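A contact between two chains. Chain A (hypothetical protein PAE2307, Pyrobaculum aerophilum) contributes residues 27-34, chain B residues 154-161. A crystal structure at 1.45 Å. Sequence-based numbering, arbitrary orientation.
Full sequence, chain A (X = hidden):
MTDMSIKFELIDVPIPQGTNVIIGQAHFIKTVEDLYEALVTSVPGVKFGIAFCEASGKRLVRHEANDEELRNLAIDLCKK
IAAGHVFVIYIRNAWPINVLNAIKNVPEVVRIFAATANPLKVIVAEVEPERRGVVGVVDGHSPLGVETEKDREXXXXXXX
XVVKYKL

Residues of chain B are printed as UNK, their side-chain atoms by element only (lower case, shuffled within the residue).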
ATOM      1  N   HIS A  27      -8.021   7.439 -15.458  1.00  8.98           N
ATOM      2  CA  HIS A  27      -8.649   6.835 -16.627  1.00  9.00           C
ATOM      3  C   HIS A  27      -9.944   6.184 -16.161  1.00  8.99           C
ATOM      4  O   HIS A  27     -10.076   5.842 -14.993  1.00  9.27           O
ATOM      5  CB  HIS A  27      -7.732   5.787 -17.278  1.00 11.06           C
ATOM      6  CG  HIS A  27      -7.713   4.470 -16.570  1.00 11.28           C
ATOM      7  ND1 HIS A  27      -7.068   4.282 -15.366  1.00 13.72           N
ATOM      8  CD2 HIS A  27      -8.236   3.268 -16.909  1.00 10.73           C
ATOM      9  CE1 HIS A  27      -7.193   3.021 -14.996  1.00 10.97           C
ATOM     10  NE2 HIS A  27      -7.894   2.383 -15.917  1.00 13.41           N
ATOM     11  N   PHE A  28     -10.900   6.047 -17.076  1.00  9.63           N
ATOM     12  CA  PHE A  28     -12.191   5.432 -16.786  1.00  9.57           C
ATOM     13  C   PHE A  28     -13.113   6.337 -15.970  1.00  9.76           C
ATOM     14  O   PHE A  28     -12.704   6.966 -14.998  1.00 10.22           O
ATOM     15  CB  PHE A  28     -11.984   4.088 -16.078  1.00 10.54           C
ATOM     16  CG  PHE A  28     -13.238   3.273 -15.934  1.00 11.99           C
ATOM     17  CD1 PHE A  28     -14.145   3.163 -16.986  1.00 14.29           C
ATOM     18  CD2 PHE A  28     -13.489   2.575 -14.756  1.00 11.78           C
ATOM     19  CE1 PHE A  28     -15.285   2.364 -16.861  1.00 16.17           C
ATOM     20  CE2 PHE A  28     -14.628   1.775 -14.625  1.00 13.28           C
ATOM     21  CZ  PHE A  28     -15.522   1.671 -15.676  1.00 13.43           C
ATOM     22  N   ILE A  29     -14.371   6.381 -16.390  1.00 10.61           N
ATOM     23  CA  ILE A  29     -15.387   7.216 -15.769  1.00 11.53           C
ATOM     24  C   ILE A  29     -15.568   7.006 -14.265  1.00 10.35           C
ATOM     25  O   ILE A  29     -15.933   7.936 -13.549  1.00 10.27           O
ATOM     26  CB  ILE A  29     -16.739   7.026 -16.512  1.00 12.84           C
ATOM     27  CG1 ILE A  29     -17.623   8.254 -16.320  1.00 16.11           C
ATOM     28  CG2 ILE A  29     -17.434   5.771 -16.030  1.00 14.69           C
ATOM     29  CD1 ILE A  29     -18.843   8.268 -17.235  1.00 17.79           C
ATOM     30  N   LYS A  30     -15.298   5.798 -13.779  1.00  9.46           N
ATOM     31  CA  LYS A  30     -15.455   5.522 -12.353  1.00  9.57           C
ATOM     32  C   LYS A  30     -14.518   6.383 -11.499  1.00  9.46           C
ATOM     33  O   LYS A  30     -14.713   6.509 -10.295  1.00  9.80           O
ATOM     34  CB  LYS A  30     -15.222   4.034 -12.075  1.00  9.68           C
ATOM     35  CG  LYS A  30     -15.683   3.581 -10.685  1.00  9.19           C
ATOM     36  CD  LYS A  30     -15.856   2.061 -10.605  1.00  9.28           C
ATOM     37  CE  LYS A  30     -14.532   1.301 -10.621  1.00  9.31           C
ATOM     38  NZ  LYS A  30     -13.834   1.383  -9.304  1.00 10.23           N
ATOM     39  N   THR A  31     -13.511   6.981 -12.125  1.00  9.28           N
ATOM     40  CA  THR A  31     -12.567   7.836 -11.412  1.00  8.94           C
ATOM     41  C   THR A  31     -13.258   8.896 -10.549  1.00  9.81           C
ATOM     42  O   THR A  31     -12.882   9.113  -9.392  1.00  9.39           O
ATOM     43  CB  THR A  31     -11.623   8.569 -12.404  1.00  8.47           C
ATOM     44  OG1 THR A  31     -10.748   7.621 -13.023  1.00  9.71           O
ATOM     45  CG2 THR A  31     -10.785   9.622 -11.682  1.00  9.18           C
ATOM     46  N   VAL A  32     -14.269   9.553 -11.106  1.00  9.60           N
ATOM     47  CA  VAL A  32     -14.950  10.606 -10.366  1.00  9.77           C
ATOM     48  C   VAL A  32     -15.578  10.112  -9.065  1.00  9.42           C
ATOM     49  O   VAL A  32     -15.482  10.787  -8.041  1.00  9.78           O
ATOM     50  CB  VAL A  32     -16.015  11.318 -11.244  1.00 10.23           C
ATOM     51  CG1 VAL A  32     -17.200  10.417 -11.480  1.00 12.85           C
ATOM     52  CG2 VAL A  32     -16.449  12.618 -10.583  1.00 11.10           C
ATOM     53  N   GLU A  33     -16.202   8.939  -9.086  1.00  8.79           N
ATOM     54  CA  GLU A  33     -16.813   8.410  -7.871  1.00  9.26           C
ATOM     55  C   GLU A  33     -15.763   7.906  -6.887  1.00  8.41           C
ATOM     56  O   GLU A  33     -15.883   8.121  -5.678  1.00  9.04           O
ATOM     57  CB  GLU A  33     -17.801   7.292  -8.210  1.00  9.98           C
ATOM     58  CG  GLU A  33     -19.001   7.796  -9.008  1.00  9.89           C
ATOM     59  CD  GLU A  33     -20.224   6.897  -8.908  1.00 12.87           C
ATOM     60  OE1 GLU A  33     -20.321   6.103  -7.948  1.00 12.47           O
ATOM     61  OE2 GLU A  33     -21.100   7.014  -9.786  1.00 13.29           O
ATOM     62  N   ASP A  34     -14.725   7.249  -7.388  1.00  8.60           N
ATOM     63  CA  ASP A  34     -13.695   6.742  -6.493  1.00  8.62           C
ATOM     64  C   ASP A  34     -12.939   7.868  -5.793  1.00  8.41           C
ATOM     65  O   ASP A  34     -12.582   7.742  -4.621  1.00 10.02           O
ATOM     66  CB  ASP A  34     -12.727   5.825  -7.247  1.00  8.99           C
ATOM     67  CG  ASP A  34     -13.368   4.497  -7.646  1.00 11.12           C
ATOM     68  OD1 ASP A  34     -14.455   4.158  -7.120  1.00 11.15           O
ATOM     69  OD2 ASP A  34     -12.772   3.776  -8.475  1.00 12.01           O
TER
ATOM     70  N   UNK B 154     -27.154   9.244 -15.606  1.00 15.05           N
ATOM     71  CA  UNK B 154     -26.847   8.205 -16.569  1.00 14.61           C
ATOM     72  C   UNK B 154     -25.488   7.557 -16.277  1.00 14.67           C
ATOM     73  O   UNK B 154     -25.333   6.349 -16.424  1.00 14.16           O
ATOM     74  o   UNK B 154     -27.583   9.746 -20.526  1.00 22.69           O
ATOM     75  o   UNK B 154     -29.710  10.067 -20.043  1.00 23.44           O
ATOM     76  c   UNK B 154     -28.569   9.621 -19.765  1.00 22.83           C
ATOM     77  c   UNK B 154     -28.390   8.883 -18.454  1.00 20.89           C
ATOM     78  c   UNK B 154     -26.932   8.777 -17.988  1.00 17.45           C
ATOM     79  N   UNK B 155     -24.518   8.350 -15.831  1.00 13.70           N
ATOM     80  CA  UNK B 155     -23.195   7.823 -15.493  1.00 13.69           C
ATOM     81  C   UNK B 155     -23.301   6.895 -14.276  1.00 13.08           C
ATOM     82  O   UNK B 155     -22.642   5.852 -14.211  1.00 12.35           O
ATOM     83  c   UNK B 155     -20.895   8.633 -14.608  1.00 17.94           C
ATOM     84  n   UNK B 155     -21.229   9.827 -12.431  1.00 23.78           N
ATOM     85  n   UNK B 155     -20.731  11.996 -11.803  1.00 19.13           N
ATOM     86  c   UNK B 155     -20.963   8.551 -13.094  1.00 20.09           C
ATOM     87  c   UNK B 155     -22.241   8.993 -15.209  1.00 15.76           C
ATOM     88  n   UNK B 155     -19.353  10.862 -13.258  1.00 26.83           N
ATOM     89  c   UNK B 155     -20.452  10.901 -12.514  1.00 21.69           C
ATOM     90  N   UNK B 156     -24.137   7.276 -13.316  1.00 12.77           N
ATOM     91  CA  UNK B 156     -24.332   6.470 -12.118  1.00 12.42           C
ATOM     92  C   UNK B 156     -24.998   5.139 -12.463  1.00 13.25           C
ATOM     93  O   UNK B 156     -24.612   4.092 -11.941  1.00 12.62           O
ATOM     94  n   UNK B 156     -27.345   9.544  -8.123  1.00 19.96           N
ATOM     95  c   UNK B 156     -25.336   9.280  -9.581  1.00 18.49           C
ATOM     96  c   UNK B 156     -24.413   8.296 -10.309  1.00 14.99           C
ATOM     97  c   UNK B 156     -26.413   8.577  -8.779  1.00 21.15           C
ATOM     98  c   UNK B 156     -25.184   7.235 -11.096  1.00 13.30           C
ATOM     99  N   UNK B 157     -25.995   5.189 -13.341  1.00 13.75           N
ATOM    100  CA  UNK B 157     -26.717   3.994 -13.764  1.00 15.13           C
ATOM    101  C   UNK B 157     -25.794   3.045 -14.529  1.00 14.65           C
ATOM    102  O   UNK B 157     -25.885   1.821 -14.393  1.00 14.81           O
ATOM    103  c   UNK B 157     -29.852   3.705 -16.077  1.00 24.13           C
ATOM    104  n   UNK B 157     -30.469   5.520 -14.456  1.00 28.90           N
ATOM    105  c   UNK B 157     -30.956   4.384 -15.287  1.00 26.42           C
ATOM    106  c   UNK B 157     -28.712   3.229 -15.181  1.00 20.24           C
ATOM    107  c   UNK B 157     -27.905   4.397 -14.643  1.00 17.45           C
ATOM    108  N   UNK B 158     -24.908   3.615 -15.339  1.00 13.34           N
ATOM    109  CA  UNK B 158     -23.957   2.818 -16.101  1.00 13.73           C
ATOM    110  C   UNK B 158     -23.073   1.999 -15.160  1.00 13.24           C
ATOM    111  O   UNK B 158     -22.872   0.797 -15.355  1.00 12.65           O
ATOM    112  c   UNK B 158     -23.072   3.734 -16.952  1.00 14.85           C
ATOM    113  c   UNK B 158     -20.615   3.219 -17.040  1.00 17.29           C
ATOM    114  c   UNK B 158     -19.694   1.709 -18.678  1.00 18.54           C
ATOM    115  c   UNK B 158     -22.055   2.182 -18.652  1.00 17.88           C
ATOM    116  c   UNK B 158     -21.892   3.036 -17.563  1.00 16.85           C
ATOM    117  c   UNK B 158     -19.517   2.561 -17.588  1.00 18.12           C
ATOM    118  c   UNK B 158     -20.963   1.519 -19.208  1.00 18.26           C
ATOM    119  N   UNK B 159     -22.541   2.661 -14.138  1.00 11.76           N
ATOM    120  CA  UNK B 159     -21.656   2.006 -13.187  1.00 11.73           C
ATOM    121  C   UNK B 159     -22.363   0.983 -12.319  1.00 12.08           C
ATOM    122  O   UNK B 159     -21.744   0.047 -11.823  1.00 11.89           O
ATOM    123  c   UNK B 159     -20.981   3.054 -12.294  1.00 11.32           C
ATOM    124  c   UNK B 159     -19.590   5.110 -12.019  1.00 13.42           C
ATOM    125  c   UNK B 159     -20.017   4.015 -12.991  1.00 11.77           C
ATOM    126  c   UNK B 159     -18.810   3.243 -13.513  1.00 12.61           C
ATOM    127  N   UNK B 160     -23.667   1.150 -12.145  1.00 12.69           N
ATOM    128  CA  UNK B 160     -24.428   0.243 -11.302  1.00 13.43           C
ATOM    129  C   UNK B 160     -25.183  -0.872 -12.019  1.00 15.04           C
ATOM    130  O   UNK B 160     -25.266  -1.990 -11.513  1.00 16.51           O
ATOM    131  c   UNK B 160     -24.637   1.912  -9.414  1.00 14.11           C
ATOM    132  c   UNK B 160     -25.447   3.069  -8.841  1.00 14.06           C
ATOM    133  c   UNK B 160     -25.385   1.069 -10.437  1.00 14.11           C
ATOM    134  n   UNK B 160     -22.873   5.132  -7.223  1.00 14.32           N
ATOM    135  n   UNK B 160     -24.638   3.804  -7.868  1.00 13.66           N
ATOM    136  c   UNK B 160     -23.586   4.556  -8.182  1.00 14.38           C
ATOM    137  n   UNK B 160     -23.215   4.694  -9.448  1.00 13.30           N
ATOM    138  N   UNK B 161     -25.710  -0.582 -13.201  1.00 16.06           N
ATOM    139  CA  UNK B 161     -26.475  -1.574 -13.942  1.00 18.28           C
ATOM    140  C   UNK B 161     -25.725  -2.290 -15.064  1.00 18.46           C
ATOM    141  O   UNK B 161     -26.020  -3.448 -15.362  1.00 19.89           O
ATOM    142  o   UNK B 161     -30.437   1.094 -13.103  1.00 27.91           O
ATOM    143  c   UNK B 161     -29.915   0.252 -13.875  1.00 25.36           C
ATOM    144  c   UNK B 161     -28.743  -0.569 -13.378  1.00 22.58           C
ATOM    145  c   UNK B 161     -27.749  -0.915 -14.483  1.00 20.21           C
ATOM    146  o   UNK B 161     -30.325   0.043 -15.032  1.00 25.66           O
TER

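Position 154 of chain B carries three carbons, the third bearing two oxygens. This is a carboxylate on a two-methylene stem, and it stays out of reach of chain A: Glu B154.

At position 155 three carbons lead to a nitrogen and then to a carbon holding two more nitrogens, a guanidinium, and the side chain lies close to Ile A29, Val A32 and Glu A33: Arg B155. Its CB points toward chain A, and with chi1 in t the Arg B155 CG lies 3.4 Å from Ile A29 CD1; the bends at chi2 and chi3 come beyond it. NE lies 3.9 Å from Glu A33 OE2, a long salt bridge in which the oxygen sits well out of the guanidinium plane. The attraction is therefore one of charge alone, and NE is buried without a hydrogen-bond partner. The 2.8 Å between NH1 and Val A32 CG1 is too short to be real and is best read as a flaw of the model.

Position 156 has four carbons in a row ending in nitrogen, passing Glu A33: Lys B156. Its CG passes 3.6 Å from Glu A33 OE2, while the end of the chain leads away. The same unbranched pattern of four carbons and a nitrogen recurs at position 157, but here nothing touches chain A: Lys B157.

Position 158 shows one carbon followed by a ring of six carbons with no oxygen, set against Phe A28 and Ile A29: Phe B158. Its CE2 packs 4.1 Å from Ile A29 CG2 and 4.3 Å from Phe A28 CE1, the latter lying at the edge of the Phe B158 ring.

Four carbons forked at the second occupy position 159, among Phe A28, Ile A29, Lys A30 and Glu A33: Leu B159. CD2 rests 3.8 Å from Ile A29 CG2 and 3.9 Å from Lys A30 CB, whereas CD1 approaches Glu A33 OE2 at 3.3 Å.

Position 160 again ends in a guanidinium after three carbons and a nitrogen, here meeting the carboxylate of Glu A33: Arg B160. NH2 donates to Glu A33 OE1 at 2.8 Å and NH1 to Glu A33 OE2 at 3.2 Å, a two-pronged salt bridge. NH1 also donates to Lys B156 O at 2.9 Å, tying the side chain to its own helix.

Position 161, three carbons with two oxygens on the last, is beyond reach of chain A: Glu B161.

The contact joins a turn and the helix that follows it to one side of the chain B helix. Ile A29 packs against Phe B158 and Leu B159, with Phe A28 alongside. Glu A33 enters as a knob among Arg B155, Lys B156, Leu B159 and Arg B160, its carboxylate held by Arg B160. Apolar packing and a paired charge thus act together.

Chain B (154-161) ERKKFLRE
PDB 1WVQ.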